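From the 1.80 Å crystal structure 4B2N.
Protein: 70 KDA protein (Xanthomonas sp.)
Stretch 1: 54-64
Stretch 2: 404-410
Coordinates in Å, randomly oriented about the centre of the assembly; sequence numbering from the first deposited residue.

Stretch 1 54-64: NSNPNAALQFN
Stretch 2 404-410: DPNYLPD

What holds the two stretches together most directly? Two hydrogen bonds do, both ending on backbone carbonyls of the 404-410 loop. The amide N of Ala60 donates to O of Asn406 at 2.7 Å, with an angle of 161° at the hydrogen. The same Asn406 O lies 3.2 Å from CA of Ala59, a weak CA-H...O contact, so the one carbonyl oxygen meets both the CA of Ala59 and the amide N of Ala60. The carbonyl one residue earlier, O of Pro405, accepts from ND2 of Asn56 at 3.1 Å and 149°; Asn56 has chi1 t (169°) and chi2 12°. Water 1 extends this link, accepting from Asn56 ND2 at 2.9 Å and donating to Asn406 OD1 at 3.2 Å, and so bridges two amide groups.

How are the donors and acceptors held in place? Neither stretch forms regular helix or strand; each has its own set of local hydrogen bonds. Asn56 to Ala59 is a type I beta turn, with Pro57 at -69/-9 and Asn58 at -98/-2, closed by Ala59 N to Asn56 O at 3.0 Å. Asn58 N also donates to Asn56 OD1 at 2.7 Å, so the Asn56 amide serves the turn through oxygen and the other stretch through nitrogen. Gln62 NE2, on an m,m side chain, reaches back to Asn56 O at 3.0 Å and Ala59 O at 3.2 Å. In the partner loop, Asp404 O accepts from Tyr407 N at 2.7 Å and Leu408 N at 3.0 Å, while Asp404 OD1 accepts from Asn406 N at 2.7 Å.

What is the backbone register? CA atoms pair Ala59 with Asn406 at 4.5 Å and Ala60 with Tyr407 at 4.8 Å, advancing in the same sense; Ser55 with Pro409, at 6.3 Å, breaks that order, so the match is local. Ala59 (-55/156) and Ala60 (-58/-34) point CB toward the loop, where Asn406 is -66/-20, Tyr407 -110/-42 and Leu408 -153/137.

Where does apolar packing take over? Ala60 CB meets Tyr407 CD1 obliquely at 3.6 Å; Tyr407 has chi1 m, chi2 -86°, and its CA-to-CB bond points away. Leu61 (t,p) brings CD2 to 4.0 Å from Leu408 CD2 (chi1 -127°, off; chi2 t), which lies 3.6 Å from Phe63 CZ (chi1 m, chi2 -68°). Phe63 CE2 comes within 4.3 Å of Pro409 CD. These methyl and ring carbons shield one another from water. By contrast, the polar Ser55 OG (chi1 p) makes a van der Waals contact with Pro409 CB at 3.5 Å. Pro409, C-gamma endo, has the largest covered area within the 434 Å² buried.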

ATOM      1  N   ASN A  54      12.438  19.976 -15.128  1.00 20.72           N
ATOM      2  CA  ASN A  54      12.559  21.142 -14.249  1.00 21.93           C
ATOM      3  C   ASN A  54      13.231  22.266 -15.033  1.00 24.22           C
ATOM      4  O   ASN A  54      14.337  22.631 -14.668  1.00 26.25           O
ATOM      5  CB  ASN A  54      13.404  20.832 -13.017  1.00 20.38           C
ATOM      6  CG  ASN A  54      12.785  19.673 -12.132  1.00 19.89           C
ATOM      7  OD1 ASN A  54      13.487  18.723 -11.700  1.00 23.73           O
ATOM      8  ND2 ASN A  54      11.527  19.812 -11.823  1.00 17.64           N
ATOM      9  N   SER A  55      12.548  22.812 -16.046  1.00 26.60           N
ATOM     10  CA  SER A  55      13.164  23.804 -16.981  1.00 28.12           C
ATOM     11  C   SER A  55      13.462  25.140 -16.290  1.00 29.79           C
ATOM     12  O   SER A  55      14.256  25.916 -16.784  1.00 27.86           O
ATOM     13  CB  SER A  55      12.292  24.017 -18.212  1.00 29.26           C
ATOM     14  OG  SER A  55      10.936  24.212 -17.794  1.00 34.91           O
ATOM     15  N   ASN A  56      12.834  25.391 -15.152  1.00 27.58           N
ATOM     16  CA  ASN A  56      13.201  26.532 -14.333  1.00 30.86           C
ATOM     17  C   ASN A  56      13.785  26.113 -12.970  1.00 29.45           C
ATOM     18  O   ASN A  56      13.051  25.751 -12.047  1.00 29.10           O
ATOM     19  CB  ASN A  56      12.024  27.505 -14.174  1.00 28.29           C
ATOM     20  CG  ASN A  56      12.301  28.569 -13.100  1.00 30.80           C
ATOM     21  OD1 ASN A  56      13.445  28.716 -12.625  1.00 33.97           O
ATOM     22  ND2 ASN A  56      11.279  29.287 -12.692  1.00 29.93           N
ATOM     23  N   PRO A  57      15.106  26.180 -12.836  1.00 32.26           N
ATOM     24  CA  PRO A  57      15.719  25.645 -11.636  1.00 32.36           C
ATOM     25  C   PRO A  57      15.405  26.456 -10.395  1.00 30.41           C
ATOM     26  O   PRO A  57      15.674  25.959  -9.301  1.00 31.78           O
ATOM     27  CB  PRO A  57      17.215  25.736 -11.929  1.00 35.95           C
ATOM     28  CG  PRO A  57      17.339  26.889 -12.871  1.00 33.52           C
ATOM     29  CD  PRO A  57      16.067  26.955 -13.665  1.00 32.43           C
ATOM     30  N   ASN A  58      14.782  27.636 -10.547  1.00 29.66           N
ATOM     31  CA  ASN A  58      14.350  28.428  -9.396  1.00 28.17           C
ATOM     32  C   ASN A  58      12.893  28.267  -9.026  1.00 26.28           C
ATOM     33  O   ASN A  58      12.454  28.850  -8.053  1.00 26.90           O
ATOM     34  CB  ASN A  58      14.648  29.894  -9.602  1.00 31.83           C
ATOM     35  CG  ASN A  58      16.111  30.107  -9.866  1.00 34.65           C
ATOM     36  OD1 ASN A  58      16.480  30.449 -10.980  1.00 39.26           O
ATOM     37  ND2 ASN A  58      16.957  29.809  -8.879  1.00 30.78           N
ATOM     38  N   ALA A  59      12.149  27.473  -9.788  1.00 27.04           N
ATOM     39  CA  ALA A  59      10.741  27.237  -9.475  1.00 25.97           C
ATOM     40  C   ALA A  59      10.553  26.700  -8.019  1.00 25.06           C
ATOM     41  O   ALA A  59      11.453  26.090  -7.436  1.00 24.80           O
ATOM     42  CB  ALA A  59      10.104  26.276 -10.491  1.00 24.70           C
ATOM     43  N   ALA A  60       9.360  26.928  -7.469  1.00 25.24           N
ATOM     44  CA  ALA A  60       8.961  26.454  -6.130  1.00 24.04           C
ATOM     45  C   ALA A  60       9.053  24.941  -6.002  1.00 23.12           C
ATOM     46  O   ALA A  60       9.365  24.411  -4.935  1.00 20.28           O
ATOM     47  CB  ALA A  60       7.533  26.881  -5.823  1.00 23.79           C
ATOM     48  N   LEU A  61       8.767  24.246  -7.090  1.00 22.40           N
ATOM     49  CA  LEU A  61       8.799  22.771  -7.039  1.00 21.45           C
ATOM     50  C   LEU A  61       9.816  22.168  -8.005  1.00 21.93           C
ATOM     51  O   LEU A  61       9.731  22.368  -9.221  1.00 23.75           O
ATOM     52  CB  LEU A  61       7.399  22.238  -7.339  1.00 20.49           C
ATOM     53  CG  LEU A  61       7.247  20.715  -7.565  1.00 19.97           C
ATOM     54  CD1 LEU A  61       7.676  19.901  -6.324  1.00 22.37           C
ATOM     55  CD2 LEU A  61       5.825  20.376  -7.917  1.00 19.08           C
ATOM     56  N   GLN A  62      10.767  21.417  -7.478  1.00 22.43           N
ATOM     57  CA  GLN A  62      11.754  20.702  -8.320  1.00 22.06           C
ATOM     58  C   GLN A  62      11.502  19.201  -8.174  1.00 19.89           C
ATOM     59  O   GLN A  62      11.795  18.654  -7.121  1.00 19.15           O
ATOM     60  CB  GLN A  62      13.160  21.015  -7.853  1.00 23.54           C
ATOM     61  CG  GLN A  62      13.389  22.519  -7.879  1.00 25.46           C
ATOM     62  CD  GLN A  62      13.405  23.020  -9.319  1.00 26.39           C
ATOM     63  OE1 GLN A  62      14.056  22.437 -10.150  1.00 27.03           O
ATOM     64  NE2 GLN A  62      12.688  24.097  -9.608  1.00 25.73           N
ATOM     65  N   PHE A  63      11.001  18.552  -9.218  1.00 18.68           N
ATOM     66  CA  PHE A  63      10.770  17.094  -9.147  1.00 19.72           C
ATOM     67  C   PHE A  63      12.068  16.329  -9.043  1.00 19.71           C
ATOM     68  O   PHE A  63      13.071  16.690  -9.647  1.00 21.48           O
ATOM     69  CB  PHE A  63      10.004  16.574 -10.375  1.00 18.50           C
ATOM     70  CG  PHE A  63       8.663  17.219 -10.576  1.00 19.89           C
ATOM     71  CD1 PHE A  63       7.604  16.995  -9.657  1.00 17.96           C
ATOM     72  CD2 PHE A  63       8.435  18.094 -11.689  1.00 21.01           C
ATOM     73  CE1 PHE A  63       6.337  17.579  -9.862  1.00 19.03           C
ATOM     74  CE2 PHE A  63       7.182  18.722 -11.862  1.00 19.74           C
ATOM     75  CZ  PHE A  63       6.115  18.447 -10.957  1.00 20.53           C
ATOM     76  N   ASN A  64      12.043  15.189  -8.384  1.00 19.20           N
ATOM     77  CA  ASN A  64      13.258  14.381  -8.357  1.00 20.46           C
ATOM     78  C   ASN A  64      13.010  12.920  -8.516  1.00 20.18           C
ATOM     79  O   ASN A  64      13.972  12.152  -8.548  1.00 19.19           O
ATOM     80  CB  ASN A  64      14.115  14.682  -7.130  1.00 20.14           C
ATOM     81  CG  ASN A  64      13.483  14.177  -5.856  1.00 20.59           C
ATOM     82  OD1 ASN A  64      12.572  13.384  -5.880  1.00 16.90           O
ATOM     83  ND2 ASN A  64      13.976  14.653  -4.730  1.00 19.33           N
ATOM     84  N   ASP A 404       1.813  28.928 -13.653  1.00 27.20           N
ATOM     85  CA  ASP A 404       2.889  29.921 -13.378  1.00 27.85           C
ATOM     86  C   ASP A 404       4.214  29.233 -13.303  1.00 27.36           C
ATOM     87  O   ASP A 404       4.423  28.438 -12.376  1.00 26.42           O
ATOM     88  CB  ASP A 404       2.622  30.584 -12.030  1.00 27.10           C
ATOM     89  CG  ASP A 404       3.652  31.640 -11.647  1.00 28.70           C
ATOM     90  OD1 ASP A 404       4.796  31.722 -12.207  1.00 29.34           O
ATOM     91  OD2 ASP A 404       3.253  32.429 -10.756  1.00 30.78           O
ATOM     92  N   PRO A 405       5.141  29.536 -14.235  1.00 27.32           N
ATOM     93  CA  PRO A 405       6.431  28.831 -14.225  1.00 26.29           C
ATOM     94  C   PRO A 405       7.329  29.143 -13.029  1.00 27.49           C
ATOM     95  O   PRO A 405       8.339  28.459 -12.865  1.00 27.90           O
ATOM     96  CB  PRO A 405       7.087  29.210 -15.563  1.00 28.22           C
ATOM     97  CG  PRO A 405       6.345  30.423 -16.025  1.00 29.29           C
ATOM     98  CD  PRO A 405       4.941  30.297 -15.481  1.00 30.03           C
ATOM     99  N   ASN A 406       6.989  30.141 -12.208  1.00 26.23           N
ATOM    100  CA  ASN A 406       7.651  30.251 -10.909  1.00 29.26           C
ATOM    101  C   ASN A 406       7.273  29.045 -10.004  1.00 29.77           C
ATOM    102  O   ASN A 406       7.990  28.728  -9.029  1.00 31.17           O
ATOM    103  CB  ASN A 406       7.300  31.569 -10.201  1.00 28.56           C
ATOM    104  CG  ASN A 406       7.731  32.786 -11.003  1.00 32.50           C
ATOM    105  OD1 ASN A 406       8.821  32.801 -11.581  1.00 33.26           O
ATOM    106  ND2 ASN A 406       6.854  33.773 -11.086  1.00 30.96           N
ATOM    107  N   TYR A 407       6.165  28.374 -10.329  1.00 27.09           N
ATOM    108  CA  TYR A 407       5.672  27.247  -9.498  1.00 26.07           C
ATOM    109  C   TYR A 407       5.839  25.899 -10.188  1.00 27.01           C
ATOM    110  O   TYR A 407       6.250  24.938  -9.549  1.00 26.97           O
ATOM    111  CB  TYR A 407       4.203  27.470  -9.039  1.00 24.82           C
ATOM    112  CG  TYR A 407       4.208  28.613  -8.079  1.00 24.66           C
ATOM    113  CD1 TYR A 407       4.455  28.404  -6.735  1.00 24.09           C
ATOM    114  CD2 TYR A 407       4.084  29.916  -8.537  1.00 25.19           C
ATOM    115  CE1 TYR A 407       4.535  29.490  -5.847  1.00 25.67           C
ATOM    116  CE2 TYR A 407       4.191  31.000  -7.666  1.00 25.65           C
ATOM    117  CZ  TYR A 407       4.424  30.771  -6.322  1.00 25.30           C
ATOM    118  OH  TYR A 407       4.524  31.811  -5.399  1.00 25.69           O
ATOM    119  N   LEU A 408       5.535  25.833 -11.481  1.00 25.58           N
ATOM    120  CA  LEU A 408       5.380  24.527 -12.176  1.00 24.75           C
ATOM    121  C   LEU A 408       5.720  24.796 -13.607  1.00 24.95           C
ATOM    122  O   LEU A 408       5.216  25.777 -14.133  1.00 30.46           O
ATOM    123  CB  LEU A 408       3.912  24.084 -12.197  1.00 23.21           C
ATOM    124  CG  LEU A 408       3.394  22.724 -11.719  1.00 22.57           C
ATOM    125  CD1 LEU A 408       2.155  22.299 -12.493  1.00 21.10           C
ATOM    126  CD2 LEU A 408       4.395  21.599 -11.409  1.00 21.26           C
ATOM    127  N   PRO A 409       6.504  23.904 -14.275  1.00 26.52           N
ATOM    128  CA  PRO A 409       7.011  24.177 -15.619  1.00 24.29           C
ATOM    129  C   PRO A 409       5.988  23.767 -16.653  1.00 27.52           C
ATOM    130  O   PRO A 409       6.164  24.070 -17.790  1.00 27.18           O
ATOM    131  CB  PRO A 409       8.242  23.273 -15.719  1.00 24.57           C
ATOM    132  CG  PRO A 409       7.866  22.066 -14.881  1.00 23.73           C
ATOM    133  CD  PRO A 409       7.031  22.616 -13.738  1.00 22.95           C
ATOM    134  N   ASP A 410       4.908  23.073 -16.273  1.00 24.97           N
ATOM    135  CA  ASP A 410       3.946  22.637 -17.288  1.00 25.11           C
ATOM    136  C   ASP A 410       2.612  22.438 -16.590  1.00 23.41           C
ATOM    137  O   ASP A 410       2.564  21.693 -15.607  1.00 24.41           O
ATOM    138  CB  ASP A 410       4.493  21.347 -17.892  1.00 25.24           C
ATOM    139  CG  ASP A 410       3.599  20.762 -18.974  1.00 28.15           C
ATOM    140  OD1 ASP A 410       2.377  21.012 -19.060  1.00 27.24           O
ATOM    141  OD2 ASP A 410       4.122  19.951 -19.737  1.00 29.18           O
TER
HETATM  142  O   HOH W   1      11.497  31.352 -10.652  1.00 30.08           O